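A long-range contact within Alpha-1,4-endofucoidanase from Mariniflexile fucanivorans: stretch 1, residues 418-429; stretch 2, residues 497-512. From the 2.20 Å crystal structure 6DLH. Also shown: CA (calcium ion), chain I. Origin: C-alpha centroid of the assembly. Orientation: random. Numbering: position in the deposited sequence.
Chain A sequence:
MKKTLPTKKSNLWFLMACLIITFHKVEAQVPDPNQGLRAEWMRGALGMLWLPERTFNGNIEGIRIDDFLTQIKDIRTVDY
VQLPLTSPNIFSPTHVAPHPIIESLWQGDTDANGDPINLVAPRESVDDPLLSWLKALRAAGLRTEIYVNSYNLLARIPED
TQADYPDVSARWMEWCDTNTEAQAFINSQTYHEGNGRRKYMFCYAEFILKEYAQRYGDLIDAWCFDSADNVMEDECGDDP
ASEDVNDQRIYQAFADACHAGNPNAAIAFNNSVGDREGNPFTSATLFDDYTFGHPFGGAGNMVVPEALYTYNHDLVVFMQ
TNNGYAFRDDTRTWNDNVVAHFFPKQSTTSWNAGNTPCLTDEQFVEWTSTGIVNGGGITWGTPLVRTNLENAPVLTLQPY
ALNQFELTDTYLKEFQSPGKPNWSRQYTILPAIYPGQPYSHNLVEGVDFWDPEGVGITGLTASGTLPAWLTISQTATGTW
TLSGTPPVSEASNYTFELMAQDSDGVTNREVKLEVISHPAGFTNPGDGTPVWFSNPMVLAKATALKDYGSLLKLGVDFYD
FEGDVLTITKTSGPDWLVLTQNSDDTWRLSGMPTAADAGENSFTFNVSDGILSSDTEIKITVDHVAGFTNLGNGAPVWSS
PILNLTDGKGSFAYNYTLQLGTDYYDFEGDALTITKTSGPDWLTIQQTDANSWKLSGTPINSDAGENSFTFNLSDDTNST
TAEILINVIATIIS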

# COMPACT_ATOMS: atom_id res chain seq x y z
N PRO A 418 14.23 -29.95 10.43
CA PRO A 418 15.56 -30.26 10.96
C PRO A 418 16.42 -31.07 9.98
O PRO A 418 15.92 -31.57 8.97
CB PRO A 418 15.24 -31.05 12.24
CG PRO A 418 13.80 -30.69 12.56
CD PRO A 418 13.14 -30.57 11.20
N GLY A 419 17.73 -31.16 10.28
CA GLY A 419 18.63 -32.04 9.55
C GLY A 419 19.40 -31.34 8.43
O GLY A 419 20.43 -30.71 8.68
N LYS A 420 18.91 -31.49 7.20
CA LYS A 420 19.53 -30.91 6.02
C LYS A 420 19.35 -29.39 6.04
O LYS A 420 18.50 -28.88 6.77
CB LYS A 420 18.92 -31.53 4.76
CG LYS A 420 19.37 -32.96 4.47
CD LYS A 420 18.61 -33.61 3.32
CE LYS A 420 19.04 -35.04 3.04
NZ LYS A 420 19.19 -35.82 4.29
N PRO A 421 20.16 -28.63 5.27
CA PRO A 421 20.04 -27.17 5.23
C PRO A 421 18.67 -26.64 4.83
O PRO A 421 17.97 -27.24 4.02
CB PRO A 421 21.06 -26.75 4.16
CG PRO A 421 22.08 -27.87 4.16
CD PRO A 421 21.28 -29.12 4.44
N ASN A 422 18.31 -25.48 5.40
CA ASN A 422 17.12 -24.76 4.98
C ASN A 422 17.54 -23.52 4.20
O ASN A 422 18.47 -22.82 4.60
CB ASN A 422 16.24 -24.35 6.17
CG ASN A 422 15.76 -25.51 7.02
OD1 ASN A 422 15.33 -25.30 8.15
ND2 ASN A 422 15.84 -26.73 6.51
N TRP A 423 16.85 -23.27 3.08
CA TRP A 423 16.95 -22.02 2.35
C TRP A 423 15.93 -21.01 2.88
O TRP A 423 14.88 -21.39 3.40
CB TRP A 423 16.77 -22.26 0.84
CG TRP A 423 17.94 -22.91 0.17
CD1 TRP A 423 18.22 -24.25 0.12
CD2 TRP A 423 18.99 -22.25 -0.55
NE1 TRP A 423 19.38 -24.47 -0.58
CE2 TRP A 423 19.87 -23.26 -1.01
CE3 TRP A 423 19.27 -20.92 -0.86
CZ2 TRP A 423 21.01 -22.96 -1.76
CZ3 TRP A 423 20.40 -20.62 -1.59
CH2 TRP A 423 21.26 -21.64 -2.04
N SER A 424 16.23 -19.72 2.71
CA SER A 424 15.41 -18.67 3.29
C SER A 424 14.12 -18.47 2.49
O SER A 424 14.09 -18.70 1.28
CB SER A 424 16.19 -17.39 3.41
OG SER A 424 16.55 -16.88 2.14
N ARG A 425 13.06 -18.07 3.19
CA ARG A 425 11.82 -17.56 2.61
C ARG A 425 11.29 -18.50 1.52
O ARG A 425 11.25 -19.71 1.73
CB ARG A 425 11.98 -16.11 2.17
CG ARG A 425 12.57 -15.22 3.26
CD ARG A 425 12.51 -13.76 2.91
NE ARG A 425 12.76 -12.94 4.08
CZ ARG A 425 12.82 -11.61 4.09
NH1 ARG A 425 13.00 -10.96 5.23
NH2 ARG A 425 12.74 -10.93 2.96
N GLN A 426 10.89 -17.93 0.38
CA GLN A 426 10.31 -18.68 -0.73
C GLN A 426 11.24 -18.73 -1.95
O GLN A 426 11.22 -19.71 -2.69
CB GLN A 426 8.94 -18.13 -1.11
CG GLN A 426 7.84 -18.49 -0.12
CD GLN A 426 7.51 -19.96 -0.15
OE1 GLN A 426 7.06 -20.50 -1.16
NE2 GLN A 426 7.71 -20.63 0.98
N TYR A 427 12.05 -17.68 -2.17
CA TYR A 427 12.93 -17.67 -3.33
C TYR A 427 14.32 -17.15 -2.99
O TYR A 427 14.49 -16.41 -2.02
CB TYR A 427 12.40 -16.71 -4.40
CG TYR A 427 10.96 -16.84 -4.80
CD1 TYR A 427 10.47 -17.99 -5.42
CD2 TYR A 427 10.08 -15.78 -4.62
CE1 TYR A 427 9.14 -18.08 -5.82
CE2 TYR A 427 8.75 -15.86 -5.01
CZ TYR A 427 8.29 -17.02 -5.62
OH TYR A 427 6.97 -17.08 -6.00
N THR A 428 15.30 -17.50 -3.83
CA THR A 428 16.61 -16.86 -3.83
C THR A 428 16.78 -16.14 -5.17
O THR A 428 16.92 -16.78 -6.21
CB THR A 428 17.74 -17.85 -3.54
OG1 THR A 428 17.57 -18.38 -2.23
CG2 THR A 428 19.13 -17.24 -3.65
N ILE A 429 16.74 -14.80 -5.13
CA ILE A 429 16.79 -13.96 -6.32
C ILE A 429 18.23 -13.51 -6.56
O ILE A 429 18.90 -13.02 -5.65
CB ILE A 429 15.82 -12.76 -6.18
CG1 ILE A 429 14.38 -13.20 -5.90
CG2 ILE A 429 15.92 -11.82 -7.38
CD1 ILE A 429 13.71 -14.01 -7.00
N GLU A 497 20.28 -25.44 -10.15
CA GLU A 497 20.10 -25.74 -8.74
C GLU A 497 21.34 -25.28 -7.98
O GLU A 497 22.46 -25.53 -8.43
CB GLU A 497 19.94 -27.25 -8.55
CG GLU A 497 18.78 -27.85 -9.33
CD GLU A 497 17.41 -27.57 -8.75
OE1 GLU A 497 16.66 -26.78 -9.35
OE2 GLU A 497 17.08 -28.16 -7.69
N LEU A 498 21.12 -24.58 -6.86
CA LEU A 498 22.17 -24.42 -5.87
C LEU A 498 21.99 -25.48 -4.78
O LEU A 498 20.86 -25.82 -4.43
CB LEU A 498 22.14 -23.00 -5.29
CG LEU A 498 22.63 -21.90 -6.23
CD1 LEU A 498 22.66 -20.56 -5.52
CD2 LEU A 498 24.00 -22.24 -6.81
N MET A 499 23.10 -25.99 -4.25
CA MET A 499 23.04 -27.09 -3.30
C MET A 499 23.82 -26.76 -2.04
O MET A 499 25.05 -26.66 -2.05
CB MET A 499 23.58 -28.37 -3.93
CG MET A 499 22.80 -28.81 -5.16
SD MET A 499 23.65 -30.18 -5.96
CE MET A 499 25.23 -29.44 -6.35
N ALA A 500 23.08 -26.59 -0.93
CA ALA A 500 23.71 -26.27 0.34
C ALA A 500 23.90 -27.56 1.12
O ALA A 500 23.02 -28.42 1.13
CB ALA A 500 22.86 -25.27 1.09
N GLN A 501 25.05 -27.68 1.79
CA GLN A 501 25.43 -28.92 2.43
C GLN A 501 25.72 -28.66 3.91
O GLN A 501 26.30 -27.63 4.25
CB GLN A 501 26.66 -29.53 1.75
CG GLN A 501 27.03 -30.91 2.29
CD GLN A 501 28.32 -31.47 1.74
OE1 GLN A 501 29.33 -30.78 1.64
NE2 GLN A 501 28.30 -32.75 1.42
N ASP A 502 25.32 -29.62 4.75
CA ASP A 502 25.80 -29.74 6.11
C ASP A 502 26.14 -31.21 6.38
O ASP A 502 26.07 -32.05 5.48
CB ASP A 502 24.84 -29.11 7.13
CG ASP A 502 23.45 -29.72 7.20
OD1 ASP A 502 23.22 -30.78 6.58
OD2 ASP A 502 22.59 -29.11 7.90
N SER A 503 26.49 -31.52 7.63
CA SER A 503 26.94 -32.85 7.99
C SER A 503 25.88 -33.91 7.66
O SER A 503 26.20 -35.09 7.61
CB SER A 503 27.33 -32.91 9.45
OG SER A 503 26.19 -32.70 10.27
N ASP A 504 24.63 -33.46 7.42
CA ASP A 504 23.46 -34.33 7.33
C ASP A 504 23.03 -34.55 5.88
O ASP A 504 22.26 -35.47 5.60
CB ASP A 504 22.29 -33.76 8.16
CG ASP A 504 21.17 -34.76 8.43
OD1 ASP A 504 21.38 -35.66 9.27
OD2 ASP A 504 20.10 -34.64 7.80
N GLY A 505 23.51 -33.71 4.95
CA GLY A 505 23.14 -33.87 3.55
C GLY A 505 22.98 -32.54 2.83
O GLY A 505 23.47 -31.51 3.29
N VAL A 506 22.28 -32.58 1.68
CA VAL A 506 22.15 -31.44 0.79
C VAL A 506 20.67 -31.06 0.65
O VAL A 506 19.80 -31.92 0.71
CB VAL A 506 22.77 -31.74 -0.59
CG1 VAL A 506 21.77 -32.38 -1.55
CG2 VAL A 506 23.36 -30.49 -1.23
N THR A 507 20.42 -29.76 0.44
CA THR A 507 19.11 -29.25 0.06
C THR A 507 19.29 -28.32 -1.14
O THR A 507 20.17 -27.47 -1.13
CB THR A 507 18.45 -28.48 1.21
OG1 THR A 507 18.37 -29.32 2.36
CG2 THR A 507 17.07 -27.97 0.87
N ASN A 508 18.41 -28.50 -2.14
CA ASN A 508 18.49 -27.80 -3.41
C ASN A 508 17.54 -26.60 -3.40
O ASN A 508 16.47 -26.65 -2.79
CB ASN A 508 18.08 -28.70 -4.59
CG ASN A 508 19.07 -29.81 -4.90
OD1 ASN A 508 19.88 -30.20 -4.05
ND2 ASN A 508 19.00 -30.33 -6.11
N ARG A 509 17.93 -25.56 -4.13
CA ARG A 509 17.10 -24.40 -4.40
C ARG A 509 17.33 -23.99 -5.85
O ARG A 509 18.48 -23.80 -6.25
CB ARG A 509 17.43 -23.30 -3.38
CG ARG A 509 16.90 -21.92 -3.70
CD ARG A 509 15.44 -21.68 -3.34
NE ARG A 509 15.02 -21.86 -1.96
CZ ARG A 509 14.69 -20.88 -1.12
NH1 ARG A 509 15.22 -19.67 -1.26
NH2 ARG A 509 13.80 -21.09 -0.17
N GLU A 510 16.25 -23.90 -6.62
CA GLU A 510 16.32 -23.48 -8.01
C GLU A 510 16.50 -21.97 -8.07
O GLU A 510 15.71 -21.22 -7.49
CB GLU A 510 15.08 -23.93 -8.77
CG GLU A 510 15.08 -23.50 -10.23
CD GLU A 510 13.76 -23.73 -10.96
OE1 GLU A 510 13.05 -22.73 -11.23
OE2 GLU A 510 13.44 -24.90 -11.23
N VAL A 511 17.55 -21.53 -8.79
CA VAL A 511 17.84 -20.12 -8.98
C VAL A 511 17.86 -19.82 -10.48
O VAL A 511 18.20 -20.69 -11.29
CB VAL A 511 19.15 -19.69 -8.28
CG1 VAL A 511 19.05 -19.81 -6.77
CG2 VAL A 511 20.37 -20.46 -8.80
N LYS A 512 17.52 -18.58 -10.82
CA LYS A 512 17.45 -18.12 -12.20
C LYS A 512 18.42 -16.96 -12.41
O LYS A 512 18.77 -16.25 -11.47
CB LYS A 512 16.02 -17.72 -12.56
CG LYS A 512 15.04 -18.88 -12.71
CD LYS A 512 13.58 -18.44 -12.78
CE LYS A 512 13.11 -18.04 -14.16
NZ LYS A 512 12.82 -19.21 -15.03
CA CA I . 21.81 -30.43 10.30
O HOH W 1 14.64 -19.44 -5.74
O HOH W 2 16.25 -17.00 -8.75
O HOH W 3 24.33 -30.60 10.35

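The densest polar contact is built around the guanidinium of Arg509, which reaches from the hairpin of stretch 2 into the bend of stretch 1. Its NH2 and NH1 both donate to the carbonyl of Ser424, with NH2 to O at 2.8 Å and NH1 to O at 2.9 Å; N-H...O angles of 146° and 139° fit a fork in which one acceptor is shared by two donors. Arg509 NH1 also donates to Thr428 OG1 at 2.9 Å, while the bond from Arg509 NH2 to Arg425 O, at 3.5 Å and 133°, is weak. Ser424 O, Arg425 O and Thr428 OG1 all lie near the guanidinium plane, where its N-H groups point. Chi2 and chi3 of Arg509, both p, fold the chain so that CZ comes within 3.2 Å of Trp423 CB, over one face of the group.

Two further direct bonds tie the start of stretch 1 to the strand 505-512. Thr507 OG1 donates to Pro421 O at 2.7 Å, and Trp423 NE1 donates to Thr507 O at 3.2 Å with a nearly straight angle of 165°. Thr507 O also accepts from Ala500 N at 3.0 Å, so the indole joins an existing rung of the hairpin.

At the hairpin tip, a type I turn from Asp502 to Gly505, calcium supplies the link. Gly419 O binds it at 2.1 Å and Asp502 OD2 at 2.9 Å; the 2.8 Å between these two oxygens therefore reflects shared coordination of the cation. Nearby, Lys420 NZ makes a long salt bridge to Asp504 OD2 at 3.8 Å and a weak hydrogen bond to Asp504 O at 3.4 Å. The backbones are close here, with Lys420 CA 5.3 Å from Gly505 CA. Gly419 and Gly505 both have backbone angles that call for glycine, and an ideal CB on Gly419 would lie 2.9 Å from Asp504 OD2.

Packing fills the space between these anchors. Arg509 CB sits 3.3 Å from the centroid of the five-membered ring of Trp423, 9° off the normal, a CH-pi contact over the face. Farther along the indole, Trp423 CH2 meets Leu498 CB at 3.6 Å, and Pro421 CB packs against Ala500 CB at 3.9 Å.

Toward the far end water takes over: water 1 accepts from Thr428 N (2.8 Å) and donates to Glu510 O (2.7 Å), while water 2 donates to Thr428 O (2.6 Å) and accepts from Lys512 N (2.9 Å).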